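Local coordinates for long form salivary protein D7L1 (Anopheles stephensi, PDB 3NHI), which binds and sequesters cysteinyl leukotrienes and thromboxane A2 analogues, countering the host response while the mosquito takes a blood meal, at residues A[201-204]-A[205-208]. Sequence-based numbering, arbitrary orientation.
Sequences DDTG and LKVD
Lys-206 reaches back over a surface β-hairpin to form a salt bridge with Asp-201, its NZ lying 2.8 Å from OD1 and approaching well above the carboxylate plane, 59° out of it. The hairpin is made of the two short antiparallel strands 200-201 and 204-205, connected by a type I β-turn from Asp-201 to Gly-204. It belongs to the PBP/GOBP family region, away from the eicosanoid site, and leads into helix 207-216. Paired backbone bonds close it: Asp-201 N donates to Gly-204 O, and Gly-204 N to Asp-201 O.

The second carboxylate oxygen of Asp-201 faces into the turn, where two bonds from Thr-203 hold it. Backbone N of Thr-203 donates to OD2 at 2.8 Å from above the plane, forming an Asx turn, while the hydroxyl OG1 donates to the syn lone pair. With CG of Asp-201 set between its backbone N and carbonyl carbon (chi1 68°), the carboxylate folds over the turn and its two oxygens divide the work between Thr-203 and the lysine.

Kinks at chi2 and chi4 turn the lysine chain back toward the turn, and the two side chains run across each other at about a right angle. Gly-204 has a positive phi, at which a CB would press on Thr-203 O. Lys-206 is the helix N-cap residue, and Val-207 packs against helix 223-231. One water donates to both Thr-203 OG1 and Leu-205 O, and Lys-206 CE lies 3.4 Å from that same OG1.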
loop_
_atom_site.group_PDB
_atom_site.type_symbol
_atom_site.label_atom_id
_atom_site.label_comp_id
_atom_site.label_asym_id
_atom_site.label_seq_id
_atom_site.Cartn_x
_atom_site.Cartn_y
_atom_site.Cartn_z
ATOM N N ASP A 201 -0.864 9.346 7.115
ATOM C CA ASP A 201 -2.071 8.603 7.467
ATOM C C ASP A 201 -2.746 9.315 8.626
ATOM O O ASP A 201 -2.437 10.471 8.893
ATOM C CB ASP A 201 -1.768 7.115 7.734
ATOM C CG ASP A 201 -0.949 6.867 8.997
ATOM O OD1 ASP A 201 -0.590 5.685 9.200
ATOM O OD2 ASP A 201 -0.668 7.799 9.779
ATOM N N ASP A 202 -3.663 8.635 9.311
ATOM C CA ASP A 202 -4.381 9.253 10.428
ATOM C C ASP A 202 -3.471 9.684 11.596
ATOM O O ASP A 202 -3.862 10.514 12.421
ATOM C CB ASP A 202 -5.524 8.345 10.916
ATOM C CG ASP A 202 -6.698 8.285 9.936
ATOM O OD1 ASP A 202 -6.759 9.108 8.998
ATOM O OD2 ASP A 202 -7.571 7.404 10.120
ATOM N N THR A 203 -2.250 9.151 11.639
ATOM C CA THR A 203 -1.279 9.503 12.682
ATOM C C THR A 203 -0.313 10.617 12.249
ATOM O O THR A 203 0.571 11.015 13.018
ATOM C CB THR A 203 -0.468 8.271 13.154
ATOM O OG1 THR A 203 0.590 7.990 12.220
ATOM C CG2 THR A 203 -1.371 7.057 13.297
ATOM N N GLY A 204 -0.481 11.102 11.022
ATOM C CA GLY A 204 0.295 12.229 10.522
ATOM C C GLY A 204 1.339 11.842 9.492
ATOM O O GLY A 204 1.155 10.908 8.709
ATOM N N LEU A 205 2.438 12.583 9.499
ATOM C CA LEU A 205 3.521 12.427 8.536
ATOM C C LEU A 205 4.366 11.182 8.774
ATOM O O LEU A 205 4.687 10.846 9.918
ATOM C CB LEU A 205 4.409 13.668 8.613
ATOM C CG LEU A 205 5.631 13.763 7.705
ATOM C CD1 LEU A 205 5.205 13.856 6.244
ATOM C CD2 LEU A 205 6.482 14.975 8.110
ATOM N N LYS A 206 4.734 10.517 7.681
ATOM C CA LYS A 206 5.683 9.411 7.750
ATOM C C LYS A 206 6.954 9.812 7.024
ATOM O O LYS A 206 7.098 9.601 5.816
ATOM C CB LYS A 206 5.075 8.138 7.150
ATOM C CG LYS A 206 3.745 7.722 7.770
ATOM C CD LYS A 206 3.914 7.262 9.210
ATOM C CE LYS A 206 2.617 6.717 9.787
ATOM N NZ LYS A 206 2.186 5.502 9.034
ATOM N N VAL A 207 7.881 10.413 7.768
ATOM C CA VAL A 207 9.126 10.905 7.168
ATOM C C VAL A 207 9.861 9.754 6.478
ATOM O O VAL A 207 10.379 9.904 5.365
ATOM C CB VAL A 207 10.038 11.571 8.221
ATOM C CG1 VAL A 207 11.349 12.036 7.585
ATOM C CG2 VAL A 207 9.328 12.763 8.901
ATOM N N ASP A 208 9.858 8.586 7.115
ATOM C CA ASP A 208 10.585 7.434 6.571
ATOM C C ASP A 208 10.050 6.983 5.210
ATOM O O ASP A 208 10.803 6.458 4.397
ATOM C CB ASP A 208 10.525 6.257 7.543
ATOM C CG ASP A 208 11.389 6.447 8.770
ATOM O OD1 ASP A 208 12.102 7.464 8.886
ATOM O OD2 ASP A 208 11.357 5.536 9.619
HETATM O O HOH W 1 3.359 9.565 11.912
#